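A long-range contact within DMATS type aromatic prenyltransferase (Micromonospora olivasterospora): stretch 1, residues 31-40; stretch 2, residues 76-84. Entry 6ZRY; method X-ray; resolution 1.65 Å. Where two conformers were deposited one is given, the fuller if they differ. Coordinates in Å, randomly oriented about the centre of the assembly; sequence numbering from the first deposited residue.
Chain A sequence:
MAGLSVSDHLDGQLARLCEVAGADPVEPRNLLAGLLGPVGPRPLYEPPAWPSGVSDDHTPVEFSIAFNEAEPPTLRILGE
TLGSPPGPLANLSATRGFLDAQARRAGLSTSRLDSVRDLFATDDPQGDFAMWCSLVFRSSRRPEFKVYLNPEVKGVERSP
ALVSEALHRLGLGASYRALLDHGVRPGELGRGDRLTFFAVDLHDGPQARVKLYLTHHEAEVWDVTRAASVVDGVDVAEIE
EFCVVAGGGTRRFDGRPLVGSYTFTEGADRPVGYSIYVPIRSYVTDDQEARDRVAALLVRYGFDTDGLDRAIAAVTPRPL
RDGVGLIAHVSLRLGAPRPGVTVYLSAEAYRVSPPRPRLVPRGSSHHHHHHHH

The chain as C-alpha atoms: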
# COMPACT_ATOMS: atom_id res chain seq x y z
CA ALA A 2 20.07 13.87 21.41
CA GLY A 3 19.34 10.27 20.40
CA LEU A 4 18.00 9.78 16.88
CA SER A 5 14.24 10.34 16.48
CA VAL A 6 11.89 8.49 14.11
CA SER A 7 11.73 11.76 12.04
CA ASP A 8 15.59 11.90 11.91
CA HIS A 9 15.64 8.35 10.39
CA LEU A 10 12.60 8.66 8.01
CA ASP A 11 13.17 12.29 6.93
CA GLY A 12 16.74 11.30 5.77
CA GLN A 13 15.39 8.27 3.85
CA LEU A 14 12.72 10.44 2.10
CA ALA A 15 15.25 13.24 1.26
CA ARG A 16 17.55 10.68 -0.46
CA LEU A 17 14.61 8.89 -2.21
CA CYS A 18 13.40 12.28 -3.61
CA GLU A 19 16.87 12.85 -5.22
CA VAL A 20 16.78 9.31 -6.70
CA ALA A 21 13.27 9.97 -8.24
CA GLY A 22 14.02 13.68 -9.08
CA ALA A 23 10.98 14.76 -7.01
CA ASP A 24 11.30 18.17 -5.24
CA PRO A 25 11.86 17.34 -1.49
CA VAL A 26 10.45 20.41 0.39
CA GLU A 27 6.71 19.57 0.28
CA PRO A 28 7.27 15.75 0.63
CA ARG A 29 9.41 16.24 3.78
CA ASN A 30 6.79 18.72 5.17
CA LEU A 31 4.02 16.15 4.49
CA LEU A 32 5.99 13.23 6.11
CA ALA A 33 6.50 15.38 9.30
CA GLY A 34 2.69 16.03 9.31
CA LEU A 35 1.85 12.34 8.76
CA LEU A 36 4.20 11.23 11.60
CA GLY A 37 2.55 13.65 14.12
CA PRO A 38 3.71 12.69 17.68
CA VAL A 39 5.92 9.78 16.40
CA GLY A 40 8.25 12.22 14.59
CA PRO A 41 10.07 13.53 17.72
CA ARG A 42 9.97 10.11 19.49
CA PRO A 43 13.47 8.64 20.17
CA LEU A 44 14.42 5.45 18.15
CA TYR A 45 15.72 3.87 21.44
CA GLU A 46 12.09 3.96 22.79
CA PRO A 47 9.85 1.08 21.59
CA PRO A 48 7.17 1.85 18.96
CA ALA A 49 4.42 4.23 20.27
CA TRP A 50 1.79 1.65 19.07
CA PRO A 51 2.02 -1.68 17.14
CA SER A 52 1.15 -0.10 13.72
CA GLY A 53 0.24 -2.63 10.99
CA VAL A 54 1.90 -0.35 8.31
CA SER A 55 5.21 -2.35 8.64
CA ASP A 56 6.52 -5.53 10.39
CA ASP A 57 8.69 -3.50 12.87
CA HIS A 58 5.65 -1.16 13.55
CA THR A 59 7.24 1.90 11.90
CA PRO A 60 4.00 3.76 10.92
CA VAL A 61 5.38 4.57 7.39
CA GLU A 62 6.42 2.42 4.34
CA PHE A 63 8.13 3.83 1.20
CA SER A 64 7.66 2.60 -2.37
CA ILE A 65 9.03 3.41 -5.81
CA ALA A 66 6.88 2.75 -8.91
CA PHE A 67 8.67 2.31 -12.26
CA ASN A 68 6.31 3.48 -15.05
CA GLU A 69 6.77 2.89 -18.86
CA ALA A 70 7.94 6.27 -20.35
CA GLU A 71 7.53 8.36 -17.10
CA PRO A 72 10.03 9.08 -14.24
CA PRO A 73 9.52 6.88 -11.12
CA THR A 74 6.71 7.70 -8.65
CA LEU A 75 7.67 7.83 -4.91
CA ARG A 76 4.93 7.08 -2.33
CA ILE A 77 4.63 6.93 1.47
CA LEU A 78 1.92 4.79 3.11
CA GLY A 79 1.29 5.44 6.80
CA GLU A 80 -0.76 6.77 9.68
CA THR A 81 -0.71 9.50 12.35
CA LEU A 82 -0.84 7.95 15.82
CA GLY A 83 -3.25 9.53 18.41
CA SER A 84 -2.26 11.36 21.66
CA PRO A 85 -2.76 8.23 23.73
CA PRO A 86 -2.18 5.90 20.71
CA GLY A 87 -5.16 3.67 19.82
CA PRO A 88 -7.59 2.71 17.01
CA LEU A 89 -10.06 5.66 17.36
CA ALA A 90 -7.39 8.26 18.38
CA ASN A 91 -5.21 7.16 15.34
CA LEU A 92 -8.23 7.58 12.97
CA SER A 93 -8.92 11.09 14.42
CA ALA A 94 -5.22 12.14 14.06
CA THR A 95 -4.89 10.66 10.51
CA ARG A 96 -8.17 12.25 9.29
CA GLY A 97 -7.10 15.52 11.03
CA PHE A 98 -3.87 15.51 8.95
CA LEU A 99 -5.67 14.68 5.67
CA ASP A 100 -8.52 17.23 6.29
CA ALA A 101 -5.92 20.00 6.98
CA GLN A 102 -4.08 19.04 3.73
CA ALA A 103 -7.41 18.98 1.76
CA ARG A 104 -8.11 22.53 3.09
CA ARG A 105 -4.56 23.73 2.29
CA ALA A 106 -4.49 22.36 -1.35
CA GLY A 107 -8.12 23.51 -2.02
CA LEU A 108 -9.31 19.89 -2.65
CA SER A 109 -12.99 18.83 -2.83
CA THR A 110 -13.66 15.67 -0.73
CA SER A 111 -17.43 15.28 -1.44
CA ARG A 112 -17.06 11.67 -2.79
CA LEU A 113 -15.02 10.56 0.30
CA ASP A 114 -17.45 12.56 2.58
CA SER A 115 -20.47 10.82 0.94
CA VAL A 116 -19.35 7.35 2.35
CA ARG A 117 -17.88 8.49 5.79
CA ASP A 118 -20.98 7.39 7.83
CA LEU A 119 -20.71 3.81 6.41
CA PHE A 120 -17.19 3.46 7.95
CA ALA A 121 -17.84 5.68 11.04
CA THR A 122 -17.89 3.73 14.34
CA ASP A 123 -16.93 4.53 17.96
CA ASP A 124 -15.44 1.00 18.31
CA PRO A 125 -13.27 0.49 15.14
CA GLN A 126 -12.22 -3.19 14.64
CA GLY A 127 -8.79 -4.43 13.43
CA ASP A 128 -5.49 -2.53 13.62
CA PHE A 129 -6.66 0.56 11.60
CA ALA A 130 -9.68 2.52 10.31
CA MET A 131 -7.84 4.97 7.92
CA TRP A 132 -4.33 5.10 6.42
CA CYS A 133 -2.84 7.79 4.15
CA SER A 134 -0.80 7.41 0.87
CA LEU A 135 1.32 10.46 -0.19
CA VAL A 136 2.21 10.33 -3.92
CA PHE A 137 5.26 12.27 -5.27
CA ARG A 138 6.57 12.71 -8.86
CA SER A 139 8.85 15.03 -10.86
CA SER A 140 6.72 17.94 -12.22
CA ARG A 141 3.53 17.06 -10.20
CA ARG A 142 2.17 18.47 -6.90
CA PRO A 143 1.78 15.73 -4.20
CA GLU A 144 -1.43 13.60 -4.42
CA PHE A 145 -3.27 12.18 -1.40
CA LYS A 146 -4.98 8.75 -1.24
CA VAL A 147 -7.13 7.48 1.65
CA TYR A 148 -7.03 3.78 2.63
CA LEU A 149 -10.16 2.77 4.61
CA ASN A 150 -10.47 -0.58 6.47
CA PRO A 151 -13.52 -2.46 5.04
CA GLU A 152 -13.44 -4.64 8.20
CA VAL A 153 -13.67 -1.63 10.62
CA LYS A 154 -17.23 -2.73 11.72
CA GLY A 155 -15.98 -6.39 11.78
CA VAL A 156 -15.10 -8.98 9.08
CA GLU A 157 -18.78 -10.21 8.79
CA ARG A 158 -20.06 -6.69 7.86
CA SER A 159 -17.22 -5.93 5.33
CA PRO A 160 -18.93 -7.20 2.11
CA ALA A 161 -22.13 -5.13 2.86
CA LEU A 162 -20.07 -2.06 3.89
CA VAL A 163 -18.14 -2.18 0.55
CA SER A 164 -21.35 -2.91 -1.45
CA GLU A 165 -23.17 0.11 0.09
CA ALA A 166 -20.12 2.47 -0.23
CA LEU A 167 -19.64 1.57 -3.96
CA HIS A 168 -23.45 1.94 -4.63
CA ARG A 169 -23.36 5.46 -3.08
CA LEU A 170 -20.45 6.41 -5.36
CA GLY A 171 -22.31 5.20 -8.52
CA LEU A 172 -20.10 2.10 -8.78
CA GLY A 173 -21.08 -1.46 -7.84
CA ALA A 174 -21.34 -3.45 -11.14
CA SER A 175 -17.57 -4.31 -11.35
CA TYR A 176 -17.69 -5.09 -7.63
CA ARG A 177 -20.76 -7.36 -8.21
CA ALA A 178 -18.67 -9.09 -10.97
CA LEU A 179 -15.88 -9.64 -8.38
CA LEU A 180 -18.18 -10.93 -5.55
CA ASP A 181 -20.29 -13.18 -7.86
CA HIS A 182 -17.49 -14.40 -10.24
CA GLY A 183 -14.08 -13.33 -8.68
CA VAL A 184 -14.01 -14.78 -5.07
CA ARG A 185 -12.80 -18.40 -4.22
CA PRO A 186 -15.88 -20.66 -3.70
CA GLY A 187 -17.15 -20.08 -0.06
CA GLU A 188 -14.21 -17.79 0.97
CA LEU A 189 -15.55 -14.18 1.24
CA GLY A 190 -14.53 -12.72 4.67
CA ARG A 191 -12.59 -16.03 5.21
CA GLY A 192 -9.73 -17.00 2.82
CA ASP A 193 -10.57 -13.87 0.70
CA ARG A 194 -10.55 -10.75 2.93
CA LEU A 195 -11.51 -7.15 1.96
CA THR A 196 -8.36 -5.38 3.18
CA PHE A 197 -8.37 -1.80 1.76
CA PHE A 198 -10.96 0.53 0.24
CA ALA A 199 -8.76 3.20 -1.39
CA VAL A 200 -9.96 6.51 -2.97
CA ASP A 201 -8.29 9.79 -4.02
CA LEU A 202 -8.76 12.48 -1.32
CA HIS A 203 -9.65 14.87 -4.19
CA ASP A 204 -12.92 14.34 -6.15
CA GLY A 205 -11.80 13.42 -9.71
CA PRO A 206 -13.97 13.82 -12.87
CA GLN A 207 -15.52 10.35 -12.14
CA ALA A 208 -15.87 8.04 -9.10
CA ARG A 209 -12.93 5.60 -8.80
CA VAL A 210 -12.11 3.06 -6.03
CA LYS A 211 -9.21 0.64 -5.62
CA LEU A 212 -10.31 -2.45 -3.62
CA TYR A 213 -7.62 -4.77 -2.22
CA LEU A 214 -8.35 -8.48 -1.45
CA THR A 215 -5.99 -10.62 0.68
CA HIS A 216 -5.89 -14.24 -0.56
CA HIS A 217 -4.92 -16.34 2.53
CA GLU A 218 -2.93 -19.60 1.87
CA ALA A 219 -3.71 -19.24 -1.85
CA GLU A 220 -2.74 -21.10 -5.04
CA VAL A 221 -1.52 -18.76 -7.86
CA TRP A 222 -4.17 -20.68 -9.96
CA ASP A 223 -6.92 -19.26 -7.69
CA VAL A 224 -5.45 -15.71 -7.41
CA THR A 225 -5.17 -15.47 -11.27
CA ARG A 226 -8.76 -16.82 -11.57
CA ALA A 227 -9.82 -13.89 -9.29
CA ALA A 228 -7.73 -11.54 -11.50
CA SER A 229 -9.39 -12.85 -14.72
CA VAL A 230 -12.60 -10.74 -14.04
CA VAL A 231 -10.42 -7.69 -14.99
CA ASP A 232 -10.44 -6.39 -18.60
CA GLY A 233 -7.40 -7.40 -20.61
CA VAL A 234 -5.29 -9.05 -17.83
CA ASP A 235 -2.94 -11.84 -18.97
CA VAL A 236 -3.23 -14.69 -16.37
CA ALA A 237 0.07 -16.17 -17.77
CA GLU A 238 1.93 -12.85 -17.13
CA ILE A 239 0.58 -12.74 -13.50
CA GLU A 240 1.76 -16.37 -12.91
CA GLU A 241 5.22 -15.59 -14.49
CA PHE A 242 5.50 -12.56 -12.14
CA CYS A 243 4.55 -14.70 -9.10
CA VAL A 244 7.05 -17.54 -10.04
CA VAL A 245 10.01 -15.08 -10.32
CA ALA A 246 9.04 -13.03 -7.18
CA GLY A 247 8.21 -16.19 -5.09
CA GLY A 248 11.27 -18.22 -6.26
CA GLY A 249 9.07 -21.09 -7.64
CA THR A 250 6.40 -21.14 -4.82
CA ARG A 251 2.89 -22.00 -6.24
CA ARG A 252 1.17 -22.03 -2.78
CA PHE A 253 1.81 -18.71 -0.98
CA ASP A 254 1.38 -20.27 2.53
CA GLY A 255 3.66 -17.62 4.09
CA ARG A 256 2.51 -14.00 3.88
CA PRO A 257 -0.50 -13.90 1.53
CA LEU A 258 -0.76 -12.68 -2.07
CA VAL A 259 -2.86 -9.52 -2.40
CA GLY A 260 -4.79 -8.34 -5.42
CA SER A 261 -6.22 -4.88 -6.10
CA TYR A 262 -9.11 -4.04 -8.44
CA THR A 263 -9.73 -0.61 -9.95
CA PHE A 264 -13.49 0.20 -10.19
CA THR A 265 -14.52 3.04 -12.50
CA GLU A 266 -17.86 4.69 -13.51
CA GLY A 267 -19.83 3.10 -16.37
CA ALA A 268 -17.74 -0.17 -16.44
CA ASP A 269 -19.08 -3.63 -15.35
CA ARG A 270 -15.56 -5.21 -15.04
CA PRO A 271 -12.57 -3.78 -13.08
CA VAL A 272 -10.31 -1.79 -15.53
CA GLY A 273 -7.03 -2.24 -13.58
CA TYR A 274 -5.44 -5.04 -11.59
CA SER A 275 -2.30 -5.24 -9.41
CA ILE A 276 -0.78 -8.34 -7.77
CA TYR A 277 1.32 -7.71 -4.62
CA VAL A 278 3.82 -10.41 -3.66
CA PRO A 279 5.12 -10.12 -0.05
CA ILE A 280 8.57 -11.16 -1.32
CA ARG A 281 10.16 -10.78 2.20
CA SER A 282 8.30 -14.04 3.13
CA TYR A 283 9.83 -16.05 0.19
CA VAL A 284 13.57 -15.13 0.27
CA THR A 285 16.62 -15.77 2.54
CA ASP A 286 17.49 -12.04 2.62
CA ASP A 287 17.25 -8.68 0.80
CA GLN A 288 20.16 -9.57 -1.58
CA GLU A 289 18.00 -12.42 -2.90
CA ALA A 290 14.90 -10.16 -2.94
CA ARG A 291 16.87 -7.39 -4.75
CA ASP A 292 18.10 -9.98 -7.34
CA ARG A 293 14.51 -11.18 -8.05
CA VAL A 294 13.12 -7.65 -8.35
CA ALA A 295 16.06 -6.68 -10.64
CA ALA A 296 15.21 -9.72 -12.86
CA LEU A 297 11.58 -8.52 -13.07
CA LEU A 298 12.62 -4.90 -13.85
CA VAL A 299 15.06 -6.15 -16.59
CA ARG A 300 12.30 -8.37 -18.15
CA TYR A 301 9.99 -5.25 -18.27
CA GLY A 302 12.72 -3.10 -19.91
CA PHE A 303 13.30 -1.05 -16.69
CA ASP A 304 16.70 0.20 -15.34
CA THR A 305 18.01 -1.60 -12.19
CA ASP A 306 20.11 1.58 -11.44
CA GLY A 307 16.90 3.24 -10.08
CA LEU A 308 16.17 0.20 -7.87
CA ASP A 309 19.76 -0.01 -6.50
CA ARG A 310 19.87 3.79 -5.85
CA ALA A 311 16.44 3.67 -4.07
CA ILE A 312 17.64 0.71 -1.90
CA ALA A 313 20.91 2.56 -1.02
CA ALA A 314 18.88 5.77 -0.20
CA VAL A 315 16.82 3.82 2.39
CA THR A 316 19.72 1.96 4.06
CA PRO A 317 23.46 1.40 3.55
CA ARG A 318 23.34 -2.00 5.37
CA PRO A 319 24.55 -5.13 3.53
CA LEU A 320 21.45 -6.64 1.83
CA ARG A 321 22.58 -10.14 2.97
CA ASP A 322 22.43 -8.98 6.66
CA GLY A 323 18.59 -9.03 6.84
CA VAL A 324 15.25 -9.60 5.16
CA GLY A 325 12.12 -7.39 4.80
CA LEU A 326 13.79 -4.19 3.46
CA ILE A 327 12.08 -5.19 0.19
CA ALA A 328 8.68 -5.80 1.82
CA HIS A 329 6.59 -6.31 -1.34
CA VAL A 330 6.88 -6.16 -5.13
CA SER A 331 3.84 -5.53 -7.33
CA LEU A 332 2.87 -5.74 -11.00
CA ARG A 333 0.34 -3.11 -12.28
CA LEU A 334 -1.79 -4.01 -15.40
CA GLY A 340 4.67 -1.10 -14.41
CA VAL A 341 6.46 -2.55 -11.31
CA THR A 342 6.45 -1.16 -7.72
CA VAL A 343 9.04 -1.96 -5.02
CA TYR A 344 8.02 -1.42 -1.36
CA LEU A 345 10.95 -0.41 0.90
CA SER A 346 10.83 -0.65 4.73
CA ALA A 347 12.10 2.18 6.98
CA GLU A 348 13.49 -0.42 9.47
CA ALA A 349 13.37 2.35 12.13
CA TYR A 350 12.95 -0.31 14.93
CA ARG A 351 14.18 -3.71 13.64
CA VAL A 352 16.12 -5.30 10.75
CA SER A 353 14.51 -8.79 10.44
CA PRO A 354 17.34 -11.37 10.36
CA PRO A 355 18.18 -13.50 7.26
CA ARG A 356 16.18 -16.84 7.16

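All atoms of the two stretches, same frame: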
# COMPACT_ATOMS: atom_id res chain seq x y z
N LEU A 31 5.21 17.02 4.39
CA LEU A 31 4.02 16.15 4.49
C LEU A 31 4.37 14.94 5.37
O LEU A 31 3.54 14.61 6.21
CB LEU A 31 3.53 15.77 3.10
CG LEU A 31 2.91 16.93 2.31
CD1 LEU A 31 2.63 16.50 0.90
CD2 LEU A 31 1.65 17.44 2.98
N LEU A 32 5.59 14.37 5.24
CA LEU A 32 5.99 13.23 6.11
C LEU A 32 5.97 13.66 7.59
O LEU A 32 5.47 12.87 8.43
CB LEU A 32 7.37 12.71 5.70
CG LEU A 32 8.00 11.67 6.63
CD1 LEU A 32 7.18 10.37 6.69
CD2 LEU A 32 9.43 11.39 6.18
N ALA A 33 6.53 14.84 7.93
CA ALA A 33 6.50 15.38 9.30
C ALA A 33 5.06 15.47 9.80
O ALA A 33 4.81 15.07 10.93
CB ALA A 33 7.21 16.73 9.37
N GLY A 34 4.13 15.96 8.97
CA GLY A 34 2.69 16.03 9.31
C GLY A 34 2.12 14.65 9.57
O GLY A 34 1.42 14.46 10.57
N LEU A 35 2.41 13.70 8.68
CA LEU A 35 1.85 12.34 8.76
C LEU A 35 2.35 11.68 10.05
O LEU A 35 1.57 11.01 10.74
CB LEU A 35 2.28 11.55 7.51
CG LEU A 35 1.79 10.12 7.46
CD1 LEU A 35 0.28 10.06 7.64
CD2 LEU A 35 2.21 9.46 6.18
N LEU A 36 3.62 11.88 10.40
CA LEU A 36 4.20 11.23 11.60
C LEU A 36 3.53 11.76 12.89
O LEU A 36 3.42 10.98 13.88
CB LEU A 36 5.70 11.45 11.58
CG LEU A 36 6.47 10.56 10.60
CD1 LEU A 36 7.92 10.97 10.51
CD2 LEU A 36 6.36 9.11 11.02
N GLY A 37 3.11 13.02 12.91
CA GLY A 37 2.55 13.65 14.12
C GLY A 37 3.46 13.39 15.32
O GLY A 37 4.67 13.65 15.24
N PRO A 38 2.94 12.81 16.43
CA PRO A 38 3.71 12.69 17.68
C PRO A 38 4.85 11.65 17.63
O PRO A 38 5.67 11.64 18.49
CB PRO A 38 2.63 12.28 18.69
CG PRO A 38 1.65 11.50 17.87
CD PRO A 38 1.62 12.18 16.53
N VAL A 39 4.85 10.79 16.62
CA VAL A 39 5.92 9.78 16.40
C VAL A 39 7.20 10.47 15.94
O VAL A 39 8.30 9.98 16.27
CB VAL A 39 5.44 8.72 15.41
CG1 VAL A 39 6.57 7.83 14.93
CG2 VAL A 39 4.33 7.92 16.01
N GLY A 40 7.09 11.57 15.19
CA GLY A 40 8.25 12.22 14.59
C GLY A 40 9.36 12.47 15.63
O GLY A 40 10.52 12.05 15.45
N ARG A 76 6.12 7.02 -3.20
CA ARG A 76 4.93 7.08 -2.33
C ARG A 76 5.33 6.73 -0.89
O ARG A 76 6.32 5.99 -0.68
CB ARG A 76 3.83 6.17 -2.85
CG ARG A 76 3.52 6.36 -4.33
CD ARG A 76 4.31 5.41 -5.23
NE ARG A 76 4.18 4.05 -4.72
CZ ARG A 76 3.03 3.34 -4.74
NH1 ARG A 76 1.94 3.83 -5.30
NH2 ARG A 76 2.99 2.12 -4.22
N ILE A 77 4.57 7.28 0.05
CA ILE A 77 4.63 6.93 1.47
C ILE A 77 3.24 6.45 1.85
O ILE A 77 2.29 7.24 1.63
CB ILE A 77 5.03 8.12 2.35
CG1 ILE A 77 6.44 8.61 2.04
CG2 ILE A 77 4.87 7.73 3.80
CD1 ILE A 77 6.75 9.98 2.58
N LEU A 78 3.14 5.27 2.44
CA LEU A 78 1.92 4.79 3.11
C LEU A 78 2.12 4.95 4.61
O LEU A 78 3.17 4.54 5.10
CB LEU A 78 1.68 3.33 2.74
CG LEU A 78 0.44 2.67 3.36
CD1 LEU A 78 -0.83 3.21 2.74
CD2 LEU A 78 0.49 1.18 3.18
N GLY A 79 1.16 5.48 5.34
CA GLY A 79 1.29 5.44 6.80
C GLY A 79 0.12 6.03 7.52
O GLY A 79 -0.96 6.20 6.90
N GLU A 80 0.31 6.29 8.81
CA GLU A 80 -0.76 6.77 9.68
C GLU A 80 -0.15 7.70 10.73
O GLU A 80 1.04 7.59 11.03
CB GLU A 80 -1.54 5.60 10.31
CG GLU A 80 -0.73 4.71 11.22
CD GLU A 80 -1.52 3.56 11.83
OE1 GLU A 80 -2.77 3.65 11.90
OE2 GLU A 80 -0.89 2.58 12.24
N THR A 81 -1.00 8.57 11.24
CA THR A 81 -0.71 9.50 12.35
C THR A 81 -1.27 8.89 13.62
O THR A 81 -2.50 8.73 13.73
CB THR A 81 -1.31 10.87 12.12
OG1 THR A 81 -1.14 11.30 10.75
CG2 THR A 81 -0.69 11.89 13.06
N LEU A 82 -0.40 8.57 14.57
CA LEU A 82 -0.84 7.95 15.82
C LEU A 82 -1.52 9.03 16.70
O LEU A 82 -1.17 10.21 16.58
CB LEU A 82 0.35 7.30 16.50
CG LEU A 82 0.97 6.11 15.75
CD1 LEU A 82 2.01 5.43 16.62
CD2 LEU A 82 -0.08 5.09 15.31
N GLY A 83 -2.52 8.63 17.49
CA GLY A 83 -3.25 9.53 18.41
C GLY A 83 -2.45 9.82 19.67
O GLY A 83 -1.34 9.22 19.86
N SER A 84 -2.99 10.72 20.53
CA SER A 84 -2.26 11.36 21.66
C SER A 84 -1.96 10.31 22.72
O SER A 84 -0.79 10.11 23.05
CB SER A 84 -2.97 12.58 22.22
OG SER A 84 -2.02 13.62 22.45
O HOH W 1 2.39 8.45 13.35

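Stretch 1 holds helical residues 31-36 and a short 3-10 segment at 38-39. Stretch 2 is the end of a strand, residues 76-79, which continues into an extended segment. Helix and strand run nearly parallel, with 8° between their directions, and their axes come no closer than 10.1 Å. Leucine and isoleucine side chains fill that gap. The contact buries 447 Å², both sides summed.

Leu-31 is buried but does not touch stretch 2. Its carbonyl accepts the helical hydrogen bond from Leu-35 N, at 2.9 Å from Leu-31 O. Leu-32 makes the first contact. Its CB points sideways, but with chi1 t and chi2 p the end of the side chain comes nearer. Leu-32 CD1 lies 4.2 Å from Ile-77 CD1. Ile-77 points toward the helix and, with chi2 t, extends its CD1 to meet the leucine. Two branched apolar residues suit this buried position.

Ala-33 is exposed and too far from stretch 2 to touch it. Gly-34 touches stretch 2 only marginally.

Leu-35 is the centre of the contact and has the largest area covered by the other stretch, 96 Å². It has the same t, p rotamer as Leu-32. Its CD2 packs 4.0 Å from Ile-77 CG2, so Ile-77 meets both leucines. Its CD1 lies 4.0 Å from Gly-79 C. The absence of a side chain on Gly-79 leaves room here: a CB would point toward the helix and sit a tight 3.5 Å from Leu-35 CD2.

The main chain of Leu-35 supplies the one direct hydrogen bond between the stretches. Thr-81 OG1 donates to Leu-35 O at 2.7 Å. Threonine suits the site because its hydroxyl reaches this carbonyl near the helix end, while its methyl packs against Gly-37 and Pro-38.

Leu-36 points its side chain away from stretch 2, but its carbonyl takes part in a water bridge. Water 1 donates to Leu-36 O and to Glu-80 O, with its oxygen 2.8 Å from each. It also accepts from Leu-82 N, 3.0 Å from the water oxygen. The water thus satisfies polar backbone atoms of both stretches.

Gly-37 leaves helical geometry with a positive phi of 48°, which favours glycine. Packing adds a second reason. Gly-37 CA is 3.8 Å from Thr-81 CG2, and a CB would clash with that methyl at 2.6 Å. It would also clash with Pro-38 CD at 2.4 Å.

Pro-38 is exposed, but its CA-to-CB bond points toward stretch 2. Pro-38 CG lies 3.4 Å from Leu-82 O, so the ring covers the backbone there.

Val-39 closes the contact. Its N bonds back to Leu-36 O, 3.1 Å away. Its CB points toward stretch 2, and chi1 is t. Val-39 CG2 packs 3.5 Å from Leu-82 CD1, a close apolar contact between two buried side chains. Gly-40 lies beyond reach.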